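Local coordinates for Mgp-operon protein 3 (Mycoplasma pneumoniae M129, PDB 6TM0) that serves as a membrane-anchored cell-adhesion protein that binds the sialylated trisaccharide 6'-sialyllactose, which probably stands in for sialylated host-cell receptors, at the BGC/GAL/SIA site. Residues are numbered along the deposited sequence; one frame, centred on the assembly and turned at random.

The BGC/GAL/SIA site. Residues 213-217, 607-610. With BGC (beta-D-glucopyranose), chain B; GAL (beta-D-galactopyranose), chain C; SIA (N-acetyl-alpha-neuraminic acid), chain D.
A chi1 of 57° sets OG1 of Thr610 in the crowded position between its backbone N and carbonyl carbon, so that the hydroxyl joins the backbone N-H on one carboxylate oxygen of the sialic acid, SIA O1A. The hydrogen bond from the backbone N-H is almost straight, with Thr610 N 2.8 Å from SIA O1A, and the hydroxyl OG1 donates to the same O1A, also over 2.8 Å. CG2 of Thr610, anti to the carbonyl carbon, lies beside the other carboxylate oxygen, O1B. In Phe609 a chi1 of -70°, CG anti to the carbonyl carbon, puts the ring beneath the acetamido group, and a chi2 of 86° turns one face to it: the acetamido nitrogen SIA N5 sits over the ring centre, 4.1 Å above its plane. The CE2 side of the ring meets the glycerol tail, with Phe609 CE2 3.7 Å from SIA C9, while CE1 and CZ approach the acetyl methyl C11. This methyl also packs against the backbone CA atoms of Gly214 and Gly607. Opposite the carboxylate, the Pro213 carbonyl takes two hydroxyls of the tail: SIA O9 reaches a lone pair of Pro213 O at 2.7 Å, and O7 arrives nearly along the C=O axis. The acetamido carbonyl is held by the backbone, Lys216 N lying 2.9 Å from SIA O10, and N5 makes a weak hydrogen bond to the Leu608 carbonyl. With CG of Lys216 anti to its carbonyl carbon, CB lies alongside both O10 and the 4-hydroxyl O4, and CG nearer O4. Galactose and glucose, like the sialic acid partly occupied, touch the protein little. Carboxylate, acetamido group and glycerol tail are thus read together, mostly by backbone groups of two loops, in a sialic acid pocket through which this adhesin probably attaches to host glycans.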
loop_
_atom_site.group_PDB
_atom_site.type_symbol
_atom_site.label_atom_id
_atom_site.label_comp_id
_atom_site.label_asym_id
_atom_site.label_seq_id
_atom_site.Cartn_x
_atom_site.Cartn_y
_atom_site.Cartn_z
ATOM N N PRO A 213 33.028 -1.576 -3.103
ATOM C CA PRO A 213 33.424 -2.562 -4.124
ATOM C C PRO A 213 32.550 -2.655 -5.381
ATOM O O PRO A 213 32.784 -3.530 -6.221
ATOM C CB PRO A 213 33.406 -3.886 -3.343
ATOM C CG PRO A 213 32.515 -3.637 -2.139
ATOM C CD PRO A 213 32.134 -2.187 -2.098
ATOM N N GLY A 214 31.560 -1.776 -5.507
ATOM C CA GLY A 214 30.648 -1.822 -6.638
ATOM C C GLY A 214 30.661 -0.646 -7.593
ATOM O O GLY A 214 29.673 0.086 -7.626
ATOM N N PRO A 215 31.700 -0.456 -8.452
ATOM C CA PRO A 215 31.656 0.670 -9.413
ATOM C C PRO A 215 30.511 0.565 -10.411
ATOM O O PRO A 215 29.946 1.594 -10.773
ATOM C CB PRO A 215 33.005 0.599 -10.133
ATOM C CG PRO A 215 33.545 -0.747 -9.870
ATOM C CD PRO A 215 32.952 -1.231 -8.584
ATOM N N LYS A 216 30.132 -0.680 -10.801
ATOM C CA LYS A 216 29.073 -0.984 -11.770
ATOM C C LYS A 216 27.681 -1.021 -11.144
ATOM O O LYS A 216 26.752 -1.601 -11.726
ATOM C CB LYS A 216 29.387 -2.292 -12.534
ATOM C CG LYS A 216 30.695 -2.280 -13.328
ATOM C CD LYS A 216 30.580 -1.425 -14.587
ATOM C CE LYS A 216 31.830 -0.634 -14.877
ATOM N NZ LYS A 216 31.511 0.653 -15.552
ATOM N N ALA A 217 27.527 -0.381 -9.966
ATOM C CA ALA A 217 26.251 -0.332 -9.255
ATOM C C ALA A 217 25.301 0.660 -9.938
ATOM O O ALA A 217 25.684 1.796 -10.235
ATOM C CB ALA A 217 26.467 0.036 -7.793
ATOM N N GLY A 607 25.134 -5.204 -6.775
ATOM C CA GLY A 607 25.144 -5.626 -8.171
ATOM C C GLY A 607 25.632 -7.054 -8.271
ATOM O O GLY A 607 25.711 -7.745 -7.251
ATOM N N LEU A 608 25.980 -7.514 -9.486
ATOM C CA LEU A 608 26.493 -8.878 -9.677
ATOM C C LEU A 608 27.960 -8.979 -9.260
ATOM O O LEU A 608 28.816 -8.322 -9.856
ATOM C CB LEU A 608 26.303 -9.361 -11.129
ATOM C CG LEU A 608 26.823 -10.757 -11.459
ATOM C CD1 LEU A 608 25.695 -11.730 -11.600
ATOM C CD2 LEU A 608 27.643 -10.742 -12.730
ATOM N N PHE A 609 28.235 -9.805 -8.233
ATOM C CA PHE A 609 29.575 -10.097 -7.719
ATOM C C PHE A 609 29.813 -11.587 -7.938
ATOM O O PHE A 609 29.019 -12.422 -7.478
ATOM C CB PHE A 609 29.707 -9.742 -6.227
ATOM C CG PHE A 609 29.706 -8.270 -5.890
ATOM C CD1 PHE A 609 28.511 -7.581 -5.706
ATOM C CD2 PHE A 609 30.896 -7.586 -5.695
ATOM C CE1 PHE A 609 28.507 -6.235 -5.348
ATOM C CE2 PHE A 609 30.892 -6.240 -5.334
ATOM C CZ PHE A 609 29.697 -5.578 -5.149
ATOM N N THR A 610 30.870 -11.919 -8.686
ATOM C CA THR A 610 31.193 -13.314 -8.994
ATOM C C THR A 610 32.153 -13.881 -7.943
ATOM O O THR A 610 33.366 -13.953 -8.160
ATOM C CB THR A 610 31.662 -13.469 -10.448
ATOM O OG1 THR A 610 32.789 -12.620 -10.670
ATOM C CG2 THR A 610 30.548 -13.172 -11.456
HETATM C C2 BGC B . 36.745 -3.518 -14.587
HETATM C C3 BGC B . 36.158 -4.791 -15.194
HETATM C C4 BGC B . 37.233 -5.793 -15.622
HETATM C C5 BGC B . 38.290 -5.155 -16.527
HETATM C C6 BGC B . 38.227 -5.655 -17.951
HETATM C C1 BGC B . 38.032 -3.089 -15.304
HETATM O O1 BGC B . 38.065 -1.703 -15.427
HETATM O O2 BGC B . 37.001 -3.713 -13.200
HETATM O O3 BGC B . 35.290 -4.482 -16.279
HETATM O O4 BGC B . 37.858 -6.390 -14.489
HETATM O O5 BGC B . 38.122 -3.725 -16.582
HETATM O O6 BGC B . 39.257 -5.092 -18.749
HETATM C C1 GAL C . 37.530 -7.731 -14.174
HETATM C C2 GAL C . 38.821 -8.462 -13.768
HETATM C C3 GAL C . 38.514 -9.878 -13.282
HETATM C C4 GAL C . 37.435 -9.868 -12.204
HETATM C C5 GAL C . 36.202 -9.134 -12.732
HETATM C C6 GAL C . 35.081 -9.031 -11.730
HETATM O O2 GAL C . 39.709 -8.506 -14.878
HETATM O O3 GAL C . 39.689 -10.509 -12.784
HETATM O O4 GAL C . 37.926 -9.230 -11.028
HETATM O O5 GAL C . 36.561 -7.794 -13.116
HETATM O O6 GAL C . 33.880 -8.574 -12.348
HETATM C C1 SIA D . 32.121 -9.373 -10.960
HETATM C C2 SIA D . 32.851 -8.122 -11.493
HETATM C C3 SIA D . 32.016 -7.212 -12.374
HETATM C C4 SIA D . 30.928 -6.501 -11.565
HETATM C C5 SIA D . 31.437 -5.882 -10.266
HETATM C C6 SIA D . 32.396 -6.810 -9.512
HETATM C C7 SIA D . 33.135 -6.148 -8.348
HETATM C C8 SIA D . 34.202 -6.997 -7.653
HETATM C C9 SIA D . 34.507 -6.522 -6.244
HETATM C C10 SIA D . 29.886 -4.254 -9.271
HETATM C C11 SIA D . 28.555 -4.092 -8.599
HETATM N N5 SIA D . 30.305 -5.509 -9.431
HETATM O O1A SIA D . 32.436 -9.940 -9.924
HETATM O O1B SIA D . 31.137 -9.801 -11.711
HETATM O O4 SIA D . 30.241 -5.532 -12.357
HETATM O O6 SIA D . 33.378 -7.401 -10.386
HETATM O O7 SIA D . 33.746 -4.943 -8.793
HETATM O O8 SIA D . 33.847 -8.380 -7.605
HETATM O O9 SIA D . 34.950 -5.174 -6.241
HETATM O O10 SIA D . 30.542 -3.293 -9.662
#